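Local coordinates for endo-beta-N-acetylglucosaminidase F1 (Bacteroides thetaiotaomicron VPI-5482, PDB 6TCV), which probably cleaves high-mannose N-glycans within their chitobiose core, between the two N-acetylglucosamine units, at residues 263-268 and 309-314. The protein carries 2 engineered substitutions. Residues are numbered along the deposited sequence; the frame is centred on the assembly and turned at random.
Sequences QGAKDF and AARLCY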
ATOM      1  N   GLN A 263      15.930   8.101  15.555  1.00 18.80           N
ATOM      2  CA  GLN A 263      14.887   8.030  16.583  1.00 17.41           C
ATOM      3  C   GLN A 263      13.624   8.763  16.140  1.00 14.70           C
ATOM      4  O   GLN A 263      12.513   8.330  16.425  1.00 15.45           O
ATOM      5  CB  GLN A 263      15.371   8.525  17.926  1.00 18.48           C
ATOM      6  CG  GLN A 263      14.416   8.171  19.069  1.00 19.86           C
ATOM      7  CD  GLN A 263      14.245   6.654  19.242  1.00 22.18           C
ATOM      8  OE1 GLN A 263      15.247   5.925  19.343  1.00 24.08           O
ATOM      9  NE2 GLN A 263      13.044   6.182  19.346  1.00 24.96           N
ATOM     10  N   GLY A 264      13.779   9.936  15.504  1.00 15.66           N
ATOM     11  CA  GLY A 264      12.607  10.645  15.036  1.00 15.48           C
ATOM     12  C   GLY A 264      11.803   9.824  14.035  1.00 14.81           C
ATOM     13  O   GLY A 264      10.571   9.833  14.063  1.00 14.72           O
ATOM     14  N   ALA A 265      12.496   9.093  13.160  1.00 14.61           N
ATOM     15  CA  ALA A 265      11.843   8.238  12.173  1.00 13.28           C
ATOM     16  C   ALA A 265      11.190   7.043  12.826  1.00 14.34           C
ATOM     17  O   ALA A 265      10.079   6.660  12.439  1.00 14.37           O
ATOM     18  CB  ALA A 265      12.871   7.789  11.158  1.00 15.07           C
ATOM     19  N   LYS A 266      11.850   6.425  13.803  1.00 14.83           N
ATOM     20  CA  LYS A 266      11.206   5.338  14.505  1.00 14.73           C
ATOM     21  C   LYS A 266       9.893   5.795  15.134  1.00 14.48           C
ATOM     22  O   LYS A 266       8.861   5.110  15.034  1.00 15.05           O
ATOM     23  CB  LYS A 266      12.132   4.806  15.601  1.00 16.93           C
ATOM     24  CG  LYS A 266      13.309   3.978  15.076  1.00 17.31           C
ATOM     25  CD  LYS A 266      14.213   3.495  16.178  1.00 19.65           C
ATOM     26  CE  LYS A 266      15.357   2.661  15.631  1.00 22.13           C
ATOM     27  NZ  LYS A 266      16.409   2.420  16.638  1.00 30.58           N
ATOM     28  N   ASP A 267       9.919   6.939  15.830  1.00 14.49           N
ATOM     29  CA  ASP A 267       8.702   7.378  16.514  1.00 14.67           C
ATOM     30  C   ASP A 267       7.625   7.764  15.516  1.00 13.46           C
ATOM     31  O   ASP A 267       6.458   7.431  15.707  1.00 13.54           O
ATOM     32  CB  ASP A 267       8.992   8.532  17.473  1.00 15.06           C
ATOM     33  CG  ASP A 267       9.920   8.150  18.579  1.00 17.76           C
ATOM     34  OD1 ASP A 267      10.169   6.989  18.869  1.00 17.40           O
ATOM     35  OD2 ASP A 267      10.144   9.094  19.455  1.00 22.77           O
ATOM     36  N   PHE A 268       7.993   8.476  14.444  1.00 13.73           N
ATOM     37  CA  PHE A 268       6.972   8.898  13.498  1.00 13.17           C
ATOM     38  C   PHE A 268       6.388   7.689  12.787  1.00 13.27           C
ATOM     39  O   PHE A 268       5.155   7.618  12.597  1.00 13.00           O
ATOM     40  CB  PHE A 268       7.575   9.905  12.509  1.00 13.67           C
ATOM     41  CG  PHE A 268       6.555  10.519  11.606  1.00 13.50           C
ATOM     42  CD1 PHE A 268       5.634  11.445  12.088  1.00 13.93           C
ATOM     43  CD2 PHE A 268       6.454  10.108  10.291  1.00 13.84           C
ATOM     44  CE1 PHE A 268       4.685  11.965  11.230  1.00 14.87           C
ATOM     45  CE2 PHE A 268       5.509  10.615   9.470  1.00 14.21           C
ATOM     46  CZ  PHE A 268       4.625  11.542   9.956  1.00 14.82           C
ATOM     47  N   ALA A 309      14.983   9.067   4.540  1.00 15.19           N
ATOM     48  CA  ALA A 309      13.702   8.609   4.020  1.00 14.46           C
ATOM     49  C   ALA A 309      13.581   7.094   4.088  1.00 14.03           C
ATOM     50  O   ALA A 309      12.541   6.548   4.493  1.00 13.78           O
ATOM     51  CB  ALA A 309      13.514   9.096   2.589  1.00 15.46           C
ATOM     52  N   ALA A 310      14.632   6.394   3.673  1.00 14.09           N
ATOM     53  CA  ALA A 310      14.601   4.926   3.717  1.00 14.72           C
ATOM     54  C   ALA A 310      14.450   4.435   5.144  1.00 14.09           C
ATOM     55  O   ALA A 310      13.708   3.480   5.402  1.00 14.63           O
ATOM     56  CB  ALA A 310      15.868   4.356   3.068  1.00 15.76           C
ATOM     57  N   ARG A 311      15.154   5.060   6.085  1.00 14.88           N
ATOM     58  CA  ARG A 311      14.970   4.699   7.492  1.00 14.72           C
ATOM     59  C   ARG A 311      13.492   4.788   7.907  1.00 13.86           C
ATOM     60  O   ARG A 311      12.949   3.869   8.537  1.00 14.48           O
ATOM     61  CB  ARG A 311      15.851   5.572   8.382  1.00 15.68           C
ATOM     62  CG  ARG A 311      15.515   5.486   9.917  1.00 16.86           C
ATOM     63  CD  ARG A 311      15.813   4.100  10.488  1.00 16.80           C
ATOM     64  NE  ARG A 311      17.248   3.803  10.401  1.00 18.21           N
ATOM     65  CZ  ARG A 311      17.756   2.625  10.710  1.00 18.44           C
ATOM     66  NH1 ARG A 311      17.016   1.635  11.146  1.00 18.07           N
ATOM     67  NH2 ARG A 311      19.063   2.408  10.518  1.00 21.76           N
ATOM     68  N   LEU A 312      12.825   5.863   7.528  1.00 13.43           N
ATOM     69  CA  LEU A 312      11.411   5.997   7.858  1.00 14.38           C
ATOM     70  C   LEU A 312      10.586   4.897   7.216  1.00 13.58           C
ATOM     71  O   LEU A 312       9.722   4.292   7.867  1.00 14.08           O
ATOM     72  CB  LEU A 312      10.861   7.388   7.437  1.00 13.09           C
ATOM     73  CG  LEU A 312       9.351   7.562   7.614  1.00 13.46           C
ATOM     74  CD1 LEU A 312       8.953   7.404   9.088  1.00 14.85           C
ATOM     75  CD2 LEU A 312       8.874   8.888   7.036  1.00 13.61           C
ATOM     76  N   CYS A 313      10.846   4.582   5.949  1.00 12.97           N
ATOM     77  CA  CYS A 313      10.070   3.525   5.299  1.00 13.60           C
ATOM     78  C   CYS A 313      10.273   2.182   5.983  1.00 12.77           C
ATOM     79  O   CYS A 313       9.307   1.448   6.234  1.00 13.46           O
ATOM     80  CB  CYS A 313      10.442   3.437   3.816  1.00 13.65           C
ATOM     81  SG  CYS A 313       9.922   4.901   2.860  1.00 14.50           S
ATOM     82  N   TYR A 314      11.531   1.850   6.277  1.00 13.48           N
ATOM     83  CA  TYR A 314      11.875   0.600   6.930  1.00 13.90           C
ATOM     84  C   TYR A 314      11.195   0.506   8.283  1.00 13.67           C
ATOM     85  O   TYR A 314      10.598  -0.521   8.609  1.00 14.40           O
ATOM     86  CB  TYR A 314      13.404   0.522   7.098  1.00 15.35           C
ATOM     87  CG  TYR A 314      13.851  -0.576   7.997  1.00 15.55           C
ATOM     88  CD1 TYR A 314      13.896  -1.900   7.543  1.00 17.44           C
ATOM     89  CD2 TYR A 314      14.212  -0.308   9.298  1.00 16.39           C
ATOM     90  CE1 TYR A 314      14.294  -2.946   8.418  1.00 20.23           C
ATOM     91  CE2 TYR A 314      14.626  -1.337  10.147  1.00 18.02           C
ATOM     92  CZ  TYR A 314      14.673  -2.637   9.679  1.00 20.15           C
ATOM     93  OH  TYR A 314      15.072  -3.662  10.526  1.00 24.38           O
TER
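Ala265 meets two consecutive residues of the 309-314 helix, Arg311 and Leu312, and its small side chain lets the backbones draw close. Its methyl points at the partner helix, where CB lies 3.7 Å from CG of Arg311 and 4.2 Å from CB of Leu312. The CA atoms of Ala265 and Leu312 are 4.9 Å apart, and the axes of the two short segments approach to 8.5 Å at a crossing angle of -35°. Leu312 makes the remaining contacts through a single branch. With CG anti to the backbone N (chi1 174°), its CD1 methyl reaches across to the 263-268 segment, in van der Waals touch with the carbonyl O of Ala265 at 3.6 Å and in apolar contact with CD2 of Phe268 at 3.9 Å. The methyl comes to the Phe268 ring at the edge, near the ring plane, rather than over a face.

Helices 262-278 and 306-319 follow the consecutive parallel strands 243-249 and 283-287, so the contact joins neighbouring helices on the outside of the beta/alpha barrel expected of such a glycosidase. Inward, Cys313 touches Val325 and Val327 of strand 324-329, while Phe268 also packs on Val217 of strand 214-218, which pairs antiparallel with strand 198-209. The bound glycan is not part of this interface: the Phe268 side chain is about 12 Å from a mannose.

Polar groups gather at the more exposed border. Arg311 bends at chi2 and chi3; its CG packs on Ala265 while NH1 forms salt bridges with Glu315 OE2 and Asp340 OD2. Lys266 NZ stands 5.6 Å from Arg311 NH1, and Glu262 OE2 makes long, weak ion pairs with both. On the face of 263-268 turned away from 309-314, Gln263 NE2 donates to Asp267 OD1 from above the carboxylate plane.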